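Local coordinates for protein P47 (Clostridium botulinum, PDB 6EKT) that has a tubular lipid-binding (TULIP) type fold and may belong to a progenitor toxin complex that protects botulinum neurotoxin in the host gut, at residues D114-I119 / E126-F131; F194-Y199 / G207-L212; N350-F355 / G396-N401; N402-I407 / S419-V424. All blocks are in the same frame, centred on the assembly; numbering follows the deposited sequence.

Contact 1 of 4, residues D114-I119 / E126-F131; sequences DFFNDI and ELKFNF
F116 lies against K128 and N130 of the facing strand. CB touches both the backbone oxygen of E126 and CE of K128. CG stays near the same CE. With CG anti to the carbonyl carbon (chi1 -71°), the ring runs along the partner strand. On that side CD1 meets K128 CB at 3.9 Å, and CE1 reaches the backbone oxygens of K128 and F129. At the tip, F116 CZ touches N130 CG at 3.7 Å. The ring and the N130 amide are 76° apart in plane. Strands 108-118 and 124-141 form this hairpin within a six-stranded antiparallel sheet, in a protein whose structure resembles the TULIP superfamily. D114 pairs with K128 and F116 with E126 through backbone bonds, F116 N to E126 O being 2.8 Å. N130 ND2 also donates to D114 OD2 at 2.9 Å. That bond is nearly straight, in the amide plane, on the anti side of the carboxylate and somewhat out of its plane. On the other face of the sheet, L127 CD1 stands over the centre of the F115 ring in a CH-pi contact, 3.9 Å from its centroid. F194 meets the F115 ring edge-to-face. A water bridges D118 OD2 and E126 OE2, two carboxylates that would otherwise probably repel.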
# COMPACT_ATOMS: atom_id res chain seq x y z
N ASP A 114 -15.69 2.57 -11.63
CA ASP A 114 -16.02 1.33 -10.97
C ASP A 114 -15.07 0.23 -11.42
O ASP A 114 -14.39 0.38 -12.44
CB ASP A 114 -17.48 0.93 -11.24
CG ASP A 114 -18.44 1.52 -10.23
OD1 ASP A 114 -18.25 1.30 -9.00
OD2 ASP A 114 -19.38 2.24 -10.65
N PHE A 115 -15.01 -0.84 -10.64
CA PHE A 115 -14.23 -2.03 -11.01
C PHE A 115 -15.13 -2.94 -11.84
O PHE A 115 -16.24 -3.26 -11.43
CB PHE A 115 -13.69 -2.73 -9.77
CG PHE A 115 -12.65 -1.92 -9.04
CD1 PHE A 115 -13.02 -1.01 -8.04
CD2 PHE A 115 -11.30 -2.07 -9.36
CE1 PHE A 115 -12.06 -0.26 -7.37
CE2 PHE A 115 -10.34 -1.32 -8.68
CZ PHE A 115 -10.71 -0.43 -7.70
N PHE A 116 -14.65 -3.33 -13.03
CA PHE A 116 -15.43 -4.15 -13.96
C PHE A 116 -14.87 -5.55 -14.12
O PHE A 116 -13.65 -5.75 -14.03
CB PHE A 116 -15.54 -3.46 -15.32
CG PHE A 116 -16.45 -2.26 -15.29
CD1 PHE A 116 -15.95 -0.99 -14.96
CD2 PHE A 116 -17.82 -2.41 -15.53
CE1 PHE A 116 -16.79 0.11 -14.89
CE2 PHE A 116 -18.66 -1.31 -15.48
CZ PHE A 116 -18.15 -0.05 -15.16
N ASN A 117 -15.78 -6.51 -14.31
CA ASN A 117 -15.43 -7.92 -14.57
C ASN A 117 -15.03 -8.11 -16.02
O ASN A 117 -15.51 -7.42 -16.92
CB ASN A 117 -16.60 -8.87 -14.26
CG ASN A 117 -17.03 -8.82 -12.80
OD1 ASN A 117 -16.22 -8.92 -11.89
ND2 ASN A 117 -18.33 -8.66 -12.59
N ASP A 118 -14.14 -9.07 -16.23
CA ASP A 118 -13.84 -9.56 -17.55
C ASP A 118 -14.40 -10.97 -17.66
O ASP A 118 -14.01 -11.88 -16.91
CB ASP A 118 -12.33 -9.56 -17.78
CG ASP A 118 -11.99 -9.87 -19.21
OD1 ASP A 118 -12.06 -11.05 -19.58
OD2 ASP A 118 -11.70 -8.91 -19.96
N ILE A 119 -15.32 -11.17 -18.61
CA ILE A 119 -16.03 -12.45 -18.72
C ILE A 119 -15.17 -13.67 -19.05
O ILE A 119 -15.57 -14.78 -18.72
CB ILE A 119 -17.28 -12.39 -19.64
CG1 ILE A 119 -16.92 -11.99 -21.09
CG2 ILE A 119 -18.34 -11.48 -19.03
CD1 ILE A 119 -16.81 -13.15 -22.08
N GLU A 126 -10.86 -4.44 -13.73
CA GLU A 126 -10.33 -3.21 -14.30
C GLU A 126 -11.10 -2.00 -13.80
O GLU A 126 -12.32 -1.99 -13.81
CB GLU A 126 -10.39 -3.27 -15.82
CG GLU A 126 -9.47 -4.33 -16.41
CD GLU A 126 -9.71 -4.57 -17.89
OE1 GLU A 126 -10.83 -4.33 -18.38
OE2 GLU A 126 -8.75 -5.02 -18.55
N LEU A 127 -10.36 -0.99 -13.34
CA LEU A 127 -10.93 0.28 -12.91
C LEU A 127 -11.08 1.13 -14.16
O LEU A 127 -10.09 1.44 -14.84
CB LEU A 127 -10.03 0.96 -11.85
CG LEU A 127 -10.45 2.30 -11.23
CD1 LEU A 127 -11.72 2.16 -10.39
CD2 LEU A 127 -9.31 2.87 -10.40
N LYS A 128 -12.33 1.44 -14.47
CA LYS A 128 -12.70 2.17 -15.68
C LYS A 128 -13.80 3.19 -15.35
O LYS A 128 -14.49 3.08 -14.33
CB LYS A 128 -13.28 1.21 -16.75
CG LYS A 128 -12.34 0.16 -17.30
CD LYS A 128 -12.90 -0.42 -18.59
CE LYS A 128 -13.86 -1.57 -18.34
NZ LYS A 128 -14.23 -2.21 -19.64
N PHE A 129 -13.95 4.18 -16.24
CA PHE A 129 -15.14 5.05 -16.23
C PHE A 129 -16.43 4.24 -16.24
O PHE A 129 -16.55 3.25 -16.98
CB PHE A 129 -15.15 5.95 -17.47
CG PHE A 129 -14.23 7.13 -17.39
CD1 PHE A 129 -14.36 8.09 -16.38
CD2 PHE A 129 -13.25 7.32 -18.36
CE1 PHE A 129 -13.52 9.19 -16.33
CE2 PHE A 129 -12.41 8.43 -18.32
CZ PHE A 129 -12.56 9.37 -17.31
N ASN A 130 -17.39 4.68 -15.45
CA ASN A 130 -18.74 4.15 -15.50
C ASN A 130 -19.71 5.29 -15.79
O ASN A 130 -19.94 6.16 -14.94
CB ASN A 130 -19.10 3.45 -14.18
CG ASN A 130 -20.42 2.72 -14.24
OD1 ASN A 130 -21.12 2.74 -15.26
ND2 ASN A 130 -20.79 2.10 -13.14
N PHE A 131 -20.26 5.27 -17.00
CA PHE A 131 -21.14 6.33 -17.49
C PHE A 131 -22.56 6.17 -16.93
O PHE A 131 -23.37 7.10 -17.03
CB PHE A 131 -21.19 6.31 -19.03
CG PHE A 131 -19.98 6.91 -19.71
CD1 PHE A 131 -18.78 7.16 -19.04
CD2 PHE A 131 -20.02 7.17 -21.08
CE1 PHE A 131 -17.66 7.67 -19.71
CE2 PHE A 131 -18.91 7.68 -21.76
CZ PHE A 131 -17.73 7.93 -21.07
O HOH W 1 -9.17 -7.29 -19.65

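Contact 2 of 4, residues F194-Y199 / G207-L212; sequences FKFVYY and GYLFIL
Y199 and Y208 lie side by side and point the same way. Their rings meet rim to rim with planes only 7° apart, and neither covers the other's face. The nearest atoms are Y199 CD1 and Y208 CD2, at 3.5 Å. Next along this face, Y199 CB comes to the edge of the F210 ring, in its plane, 3.6 Å from CE2. V197 CG2 then meets L212 CD2 at 3.9 Å.

The other face carries F196, Y198, L209 and I211. L209 touches two aromatic residues. Its CG and CB meet F196 CE1 at the ring edge, the CG at 3.8 Å, and its CD1 meets Y198 CE2 at 3.9 Å. The backbone oxygen of Y208 lies over one face of the Y198 ring, toward its rim. CG of Y198 is anti to the backbone N (chi1 -171°), and the ring runs on until its OH is 3.3 Å from G207 CA. G207 has no side chain to block this approach. The same OH is hydrogen-bonded to N75.

Six backbone bonds set these positions. They join K195 with L212, V197 with F210 and Y199 with Y208, two bonds for each pair. The result is a regular antiparallel hairpin.

Strand 193-199 is an outermost strand of its six-stranded sheet. Strand 208-214 is bonded on its other side to strand 29-34. L82 of strand 81-88 packs on F196, Y198 and L209. I411 and W413 of strand 411-413 pack on I211, and W413 also touches L209.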
# COMPACT_ATOMS: atom_id res chain seq x y z
N PHE A 194 -12.41 -3.94 -2.32
CA PHE A 194 -11.63 -2.79 -2.77
C PHE A 194 -12.54 -1.62 -3.16
O PHE A 194 -13.68 -1.83 -3.58
CB PHE A 194 -10.66 -3.17 -3.92
CG PHE A 194 -11.17 -4.27 -4.81
CD1 PHE A 194 -11.99 -3.98 -5.90
CD2 PHE A 194 -10.83 -5.61 -4.57
CE1 PHE A 194 -12.46 -5.00 -6.73
CE2 PHE A 194 -11.31 -6.63 -5.40
CZ PHE A 194 -12.12 -6.33 -6.48
N LYS A 195 -12.01 -0.42 -2.98
CA LYS A 195 -12.71 0.84 -3.22
C LYS A 195 -11.77 1.81 -3.92
O LYS A 195 -10.57 1.84 -3.62
CB LYS A 195 -13.09 1.46 -1.87
CG LYS A 195 -14.36 2.32 -1.91
CD LYS A 195 -14.54 3.22 -0.68
CE LYS A 195 -14.56 2.39 0.60
NZ LYS A 195 -15.23 3.01 1.78
N PHE A 196 -12.31 2.63 -4.82
CA PHE A 196 -11.57 3.77 -5.39
C PHE A 196 -11.87 5.08 -4.65
O PHE A 196 -13.02 5.35 -4.31
CB PHE A 196 -11.88 3.94 -6.90
CG PHE A 196 -11.47 5.29 -7.44
CD1 PHE A 196 -10.12 5.60 -7.63
CD2 PHE A 196 -12.43 6.29 -7.67
CE1 PHE A 196 -9.72 6.87 -8.07
CE2 PHE A 196 -12.04 7.56 -8.11
CZ PHE A 196 -10.69 7.85 -8.31
N VAL A 197 -10.83 5.89 -4.43
CA VAL A 197 -10.99 7.20 -3.77
C VAL A 197 -10.04 8.19 -4.42
O VAL A 197 -8.86 7.86 -4.59
CB VAL A 197 -10.64 7.14 -2.25
CG1 VAL A 197 -10.94 8.47 -1.56
CG2 VAL A 197 -11.44 6.06 -1.56
N TYR A 198 -10.54 9.38 -4.78
CA TYR A 198 -9.68 10.47 -5.29
C TYR A 198 -9.29 11.36 -4.14
O TYR A 198 -10.12 11.64 -3.29
CB TYR A 198 -10.40 11.30 -6.37
CG TYR A 198 -9.47 12.29 -7.06
CD1 TYR A 198 -9.28 13.59 -6.56
CD2 TYR A 198 -8.75 11.91 -8.18
CE1 TYR A 198 -8.41 14.48 -7.19
CE2 TYR A 198 -7.88 12.79 -8.81
CZ TYR A 198 -7.72 14.06 -8.32
OH TYR A 198 -6.83 14.89 -8.96
N TYR A 199 -8.05 11.83 -4.12
CA TYR A 199 -7.53 12.64 -3.01
C TYR A 199 -6.83 13.89 -3.52
O TYR A 199 -6.02 13.80 -4.44
CB TYR A 199 -6.53 11.80 -2.16
CG TYR A 199 -5.85 12.55 -1.03
CD1 TYR A 199 -4.64 13.23 -1.25
CD2 TYR A 199 -6.39 12.55 0.27
CE1 TYR A 199 -3.99 13.91 -0.22
CE2 TYR A 199 -5.75 13.24 1.31
CZ TYR A 199 -4.55 13.91 1.06
OH TYR A 199 -3.89 14.59 2.07
N GLY A 207 -2.90 15.73 -7.89
CA GLY A 207 -4.01 14.97 -7.30
C GLY A 207 -3.67 13.49 -7.35
O GLY A 207 -2.86 13.05 -8.19
N TYR A 208 -4.26 12.72 -6.43
CA TYR A 208 -3.95 11.29 -6.26
C TYR A 208 -5.17 10.39 -6.47
O TYR A 208 -6.26 10.67 -5.96
CB TYR A 208 -3.32 11.01 -4.87
CG TYR A 208 -2.14 11.88 -4.45
CD1 TYR A 208 -1.21 12.37 -5.39
CD2 TYR A 208 -1.91 12.17 -3.10
CE1 TYR A 208 -0.12 13.15 -4.99
CE2 TYR A 208 -0.83 12.95 -2.69
CZ TYR A 208 0.06 13.44 -3.66
OH TYR A 208 1.15 14.20 -3.29
N LEU A 209 -4.98 9.32 -7.25
CA LEU A 209 -5.97 8.25 -7.38
C LEU A 209 -5.52 7.14 -6.45
O LEU A 209 -4.33 6.73 -6.48
CB LEU A 209 -6.06 7.70 -8.81
CG LEU A 209 -6.81 8.52 -9.89
CD1 LEU A 209 -5.96 9.70 -10.33
CD2 LEU A 209 -7.13 7.67 -11.11
N PHE A 210 -6.44 6.66 -5.62
CA PHE A 210 -6.14 5.60 -4.65
C PHE A 210 -7.07 4.42 -4.82
O PHE A 210 -8.24 4.60 -5.15
CB PHE A 210 -6.25 6.12 -3.21
CG PHE A 210 -5.07 6.94 -2.77
CD1 PHE A 210 -3.84 6.33 -2.52
CD2 PHE A 210 -5.20 8.31 -2.55
CE1 PHE A 210 -2.74 7.08 -2.10
CE2 PHE A 210 -4.11 9.08 -2.12
CZ PHE A 210 -2.88 8.46 -1.89
N ILE A 211 -6.54 3.22 -4.58
CA ILE A 211 -7.37 2.01 -4.42
C ILE A 211 -7.10 1.52 -3.01
O ILE A 211 -5.94 1.30 -2.63
CB ILE A 211 -7.04 0.91 -5.49
CG1 ILE A 211 -7.47 1.37 -6.88
CG2 ILE A 211 -7.69 -0.43 -5.14
CD1 ILE A 211 -6.84 0.59 -8.04
N LEU A 212 -8.17 1.37 -2.23
CA LEU A 212 -8.11 0.86 -0.86
C LEU A 212 -8.53 -0.60 -0.89
O LEU A 212 -9.55 -0.91 -1.50
CB LEU A 212 -9.08 1.67 0.02
CG LEU A 212 -8.71 3.09 0.48
CD1 LEU A 212 -8.12 3.99 -0.57
CD2 LEU A 212 -9.90 3.77 1.15

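Contact 3 of 4, residues N350-F355 / G396-N401; sequences NKKAYF and GFELIN
N401 and K351 are joined by a side-chain hydrogen bond. N401 ND2 donates to K351 O at 2.6 Å, with the acceptor in the amide plane. Extension of N401, with CG anti to the backbone N (chi1 179°), carries the amide across to that carbonyl.

The other direct bonds are between backbones. L399 N donates to A353 O, and F355 N to F397 O, both at 2.8 Å. F397 N to F355 O is longer and more bent. A water accepts from A353 N and donates to L399 O. It bridges the two segments.

The apolar contacts centre on F355. Its CD2 lies over one face of the F397 ring, 3.5 Å from CZ, with the ring planes 35° apart. L399 CD2 approaches the edge of the F355 ring at 3.9 Å from CE2. F247 of helix 244-252 packs on F355 and L399.

Charge plays a lesser part. K352 NZ is 4.2 Å from E398 OE1, beyond a salt bridge. K352 crosses E398 obliquely, its CG and CD near OE2.

Strand 397-398 is short and weakly bonded to strand 352-368. Beyond it, a water and an amide replace regular strand pairing, while the F355 and F397 rings and L399 make the buried, apolar part of the contact.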
# COMPACT_ATOMS: atom_id res chain seq x y z
N ASN A 350 22.60 0.47 -2.45
CA ASN A 350 22.67 -0.99 -2.64
C ASN A 350 21.32 -1.70 -2.52
O ASN A 350 21.24 -2.92 -2.73
CB ASN A 350 23.74 -1.61 -1.71
CG ASN A 350 23.36 -1.58 -0.23
OD1 ASN A 350 22.24 -1.22 0.16
ND2 ASN A 350 24.31 -1.99 0.61
N LYS A 351 20.27 -0.95 -2.19
CA LYS A 351 18.89 -1.48 -2.19
C LYS A 351 18.64 -2.50 -1.08
O LYS A 351 17.77 -3.36 -1.20
CB LYS A 351 18.52 -2.04 -3.59
CG LYS A 351 17.97 -1.04 -4.61
CD LYS A 351 18.93 0.09 -4.93
CE LYS A 351 18.35 1.07 -5.93
NZ LYS A 351 19.35 2.14 -6.13
N LYS A 352 19.42 -2.43 0.00
CA LYS A 352 19.19 -3.30 1.15
C LYS A 352 18.25 -2.60 2.12
O LYS A 352 18.38 -1.40 2.38
CB LYS A 352 20.49 -3.69 1.86
CG LYS A 352 21.42 -4.59 1.07
CD LYS A 352 22.55 -5.14 1.95
CE LYS A 352 23.67 -5.73 1.11
NZ LYS A 352 24.58 -6.52 1.97
N ALA A 353 17.29 -3.38 2.62
CA ALA A 353 16.36 -2.96 3.67
C ALA A 353 16.58 -3.91 4.82
O ALA A 353 16.47 -5.14 4.67
CB ALA A 353 14.93 -3.05 3.19
N TYR A 354 16.91 -3.34 5.98
CA TYR A 354 17.34 -4.13 7.13
C TYR A 354 17.04 -3.40 8.43
O TYR A 354 16.81 -2.18 8.46
CB TYR A 354 18.85 -4.46 7.01
CG TYR A 354 19.78 -3.25 7.00
CD1 TYR A 354 20.06 -2.56 5.81
CD2 TYR A 354 20.37 -2.79 8.18
CE1 TYR A 354 20.91 -1.45 5.80
CE2 TYR A 354 21.21 -1.68 8.19
CZ TYR A 354 21.47 -1.01 7.00
OH TYR A 354 22.31 0.08 7.02
N PHE A 355 17.07 -4.18 9.51
CA PHE A 355 16.98 -3.64 10.84
C PHE A 355 18.39 -3.68 11.45
O PHE A 355 19.01 -4.74 11.49
CB PHE A 355 15.97 -4.43 11.65
CG PHE A 355 14.54 -4.20 11.23
CD1 PHE A 355 13.82 -3.13 11.75
CD2 PHE A 355 13.93 -5.04 10.28
CE1 PHE A 355 12.51 -2.91 11.36
CE2 PHE A 355 12.60 -4.82 9.89
CZ PHE A 355 11.90 -3.76 10.44
N GLY A 396 19.59 -7.93 14.72
CA GLY A 396 19.47 -7.23 13.44
C GLY A 396 19.34 -8.23 12.30
O GLY A 396 19.88 -9.33 12.37
N PHE A 397 18.61 -7.87 11.24
CA PHE A 397 18.38 -8.79 10.11
C PHE A 397 17.93 -8.02 8.87
O PHE A 397 17.50 -6.87 8.98
CB PHE A 397 17.33 -9.87 10.48
CG PHE A 397 15.98 -9.30 10.85
CD1 PHE A 397 15.70 -8.88 12.17
CD2 PHE A 397 14.97 -9.19 9.89
CE1 PHE A 397 14.46 -8.36 12.50
CE2 PHE A 397 13.72 -8.67 10.23
CZ PHE A 397 13.48 -8.25 11.53
N GLU A 398 18.05 -8.67 7.72
CA GLU A 398 17.69 -8.07 6.44
C GLU A 398 16.33 -8.56 5.98
O GLU A 398 15.98 -9.73 6.16
CB GLU A 398 18.76 -8.46 5.41
CG GLU A 398 18.98 -7.46 4.28
CD GLU A 398 20.14 -7.88 3.37
OE1 GLU A 398 21.21 -8.26 3.88
OE2 GLU A 398 19.98 -7.82 2.15
N LEU A 399 15.54 -7.65 5.39
CA LEU A 399 14.37 -8.07 4.65
C LEU A 399 14.80 -8.55 3.29
O LEU A 399 15.88 -8.18 2.79
CB LEU A 399 13.37 -6.92 4.50
CG LEU A 399 12.85 -6.22 5.76
CD1 LEU A 399 11.84 -5.16 5.34
CD2 LEU A 399 12.22 -7.17 6.76
N ILE A 400 13.96 -9.38 2.68
CA ILE A 400 14.07 -9.68 1.26
C ILE A 400 13.56 -8.46 0.53
O ILE A 400 12.40 -8.02 0.73
CB ILE A 400 13.20 -10.89 0.87
CG1 ILE A 400 13.69 -12.15 1.59
CG2 ILE A 400 13.18 -11.09 -0.65
CD1 ILE A 400 12.54 -13.06 1.96
N ASN A 401 14.41 -7.89 -0.32
CA ASN A 401 13.97 -6.80 -1.16
C ASN A 401 13.29 -7.38 -2.41
O ASN A 401 13.98 -7.71 -3.38
CB ASN A 401 15.14 -5.86 -1.51
CG ASN A 401 14.73 -4.70 -2.42
OD1 ASN A 401 13.72 -4.77 -3.13
ND2 ASN A 401 15.52 -3.63 -2.42
O HOH W 2 17.03 -5.91 1.60

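Contact 4 of 4, residues N402-I407 / S419-V424; sequences NFVDLI and SQVTNV
V404 and V421 meet methyl to methyl. Their CG2 atoms are 3.6 Å apart, the shortest approach between the two segments. Both methyls are anti to the carbonyl carbon of their own residue. V421 CG2 also touches the first turn of the helix. It lies 4.1 Å from F403 CB and 3.9 Å from V404 N.

The second close point is F403 with V424. The F403 side chain crosses that of V424 at about a right angle. CD2 of the ring is 3.7 Å from V424 CG2, and CE2 is 4.1 Å from both methyls of the valine. CG of F403 is anti to the carbonyl carbon (chi1 -55°), which turns the ring toward the strand. Both residues are buried. M251 of helix 244-252 and I432 of strand 430-434 also pack on F403, while F344 and Y346 of strand 329-347 pack on V424.

The contact is a short helix, 403-409, laid across an edge strand, 421-426. Helix residues 403-407 and strand residues 421-424 run at 99° to each other, their axes 9.9 Å apart. No hydrogen bond joins the two segments. Strand 421-426 is an outermost strand of a six-stranded antiparallel sheet. T422 and N423 both face Q433 of the adjacent strand, a classic beta bulge.

Toward S419 the contact thins. V404 CG2 is 3.8 Å from the backbone oxygen of S419, and the serine side chain points away from the helix. S419 is exposed, and V404 is partly so.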
# COMPACT_ATOMS: atom_id res chain seq x y z
N ASN A 402 11.97 -7.53 -2.37
CA ASN A 402 11.16 -7.84 -3.57
C ASN A 402 10.18 -6.69 -3.88
O ASN A 402 9.06 -6.93 -4.35
CB ASN A 402 10.39 -9.16 -3.38
CG ASN A 402 9.35 -9.09 -2.27
OD1 ASN A 402 9.36 -8.17 -1.44
ND2 ASN A 402 8.44 -10.05 -2.24
N PHE A 403 10.63 -5.46 -3.65
CA PHE A 403 9.74 -4.30 -3.56
C PHE A 403 9.15 -3.91 -4.92
O PHE A 403 7.97 -3.52 -5.01
CB PHE A 403 10.45 -3.12 -2.89
CG PHE A 403 11.04 -3.46 -1.51
CD1 PHE A 403 10.38 -4.34 -0.63
CD2 PHE A 403 12.23 -2.86 -1.07
CE1 PHE A 403 10.90 -4.64 0.62
CE2 PHE A 403 12.75 -3.15 0.19
CZ PHE A 403 12.08 -4.04 1.04
N VAL A 404 9.96 -4.04 -5.98
CA VAL A 404 9.47 -3.84 -7.36
C VAL A 404 8.34 -4.84 -7.63
O VAL A 404 7.28 -4.45 -8.13
CB VAL A 404 10.59 -3.92 -8.43
CG1 VAL A 404 10.03 -3.95 -9.84
CG2 VAL A 404 11.54 -2.74 -8.30
N ASP A 405 8.57 -6.12 -7.30
CA ASP A 405 7.53 -7.15 -7.43
C ASP A 405 6.27 -6.84 -6.63
O ASP A 405 5.16 -7.00 -7.15
CB ASP A 405 8.05 -8.55 -7.06
CG ASP A 405 9.12 -9.06 -8.02
OD1 ASP A 405 9.28 -8.54 -9.14
OD2 ASP A 405 9.83 -10.00 -7.62
N LEU A 406 6.43 -6.38 -5.39
CA LEU A 406 5.27 -5.98 -4.58
C LEU A 406 4.45 -4.90 -5.27
O LEU A 406 3.23 -5.01 -5.40
CB LEU A 406 5.67 -5.53 -3.16
CG LEU A 406 6.28 -6.57 -2.21
CD1 LEU A 406 6.36 -6.01 -0.80
CD2 LEU A 406 5.53 -7.90 -2.19
N ILE A 407 5.14 -3.88 -5.77
CA ILE A 407 4.43 -2.74 -6.34
C ILE A 407 3.80 -3.11 -7.71
O ILE A 407 2.86 -2.46 -8.14
CB ILE A 407 5.29 -1.44 -6.27
CG1 ILE A 407 4.40 -0.18 -6.19
CG2 ILE A 407 6.36 -1.43 -7.35
CD1 ILE A 407 5.14 1.10 -5.82
N SER A 419 9.57 0.03 -12.97
CA SER A 419 10.89 -0.59 -12.87
C SER A 419 11.75 -0.04 -11.73
O SER A 419 12.67 -0.72 -11.26
CB SER A 419 11.63 -0.50 -14.20
OG SER A 419 11.93 0.85 -14.48
N GLN A 420 11.45 1.18 -11.29
CA GLN A 420 12.28 1.86 -10.31
C GLN A 420 11.54 2.23 -9.01
O GLN A 420 10.63 3.07 -9.01
CB GLN A 420 12.97 3.08 -10.93
CG GLN A 420 14.06 3.69 -10.06
CD GLN A 420 15.08 4.50 -10.84
OE1 GLN A 420 14.99 4.67 -12.06
NE2 GLN A 420 16.08 5.01 -10.12
N VAL A 421 11.94 1.58 -7.92
CA VAL A 421 11.55 1.97 -6.58
C VAL A 421 12.44 3.13 -6.19
O VAL A 421 13.66 3.08 -6.38
CB VAL A 421 11.72 0.79 -5.59
CG1 VAL A 421 11.70 1.26 -4.14
CG2 VAL A 421 10.63 -0.25 -5.81
N THR A 422 11.85 4.18 -5.63
CA THR A 422 12.57 5.39 -5.25
C THR A 422 12.79 5.53 -3.75
O THR A 422 13.82 6.06 -3.32
CB THR A 422 11.86 6.65 -5.77
OG1 THR A 422 10.48 6.60 -5.39
CG2 THR A 422 11.95 6.75 -7.29
N ASN A 423 11.82 5.10 -2.95
CA ASN A 423 11.90 5.22 -1.50
C ASN A 423 11.16 4.08 -0.81
O ASN A 423 10.15 3.57 -1.31
CB ASN A 423 11.35 6.57 -1.00
CG ASN A 423 12.23 7.76 -1.38
OD1 ASN A 423 11.75 8.72 -1.99
ND2 ASN A 423 13.51 7.71 -1.03
N VAL A 424 11.68 3.67 0.35
CA VAL A 424 11.09 2.60 1.15
C VAL A 424 11.14 3.13 2.58
O VAL A 424 12.22 3.42 3.10
CB VAL A 424 11.88 1.28 1.03
CG1 VAL A 424 11.30 0.21 1.94
CG2 VAL A 424 11.89 0.78 -0.41

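How the contacts relate
The contacts follow one another along the chain in numerical order. Contacts 1 and 2 are two hairpins from different sheets, with centres about 15 Å apart. They pack directly, F115 and L127 of contact 1 meeting F194, F196 and I211 of contact 2. Contacts 3 and 4 are about 13 Å apart between centres. Strand 397-398 leads into helix 403-409, and A353 touches F403. Contacts 2 and 4 do not touch, but they use the two outermost strands of one six-stranded sheet, 193-199 and 421-426. This sheet connects the pair 1 and 2 with the pair 3 and 4 along the elongated protein. Contacts 1 and 3 lie on opposite sides of the chain's centre, about 38 Å apart between centres.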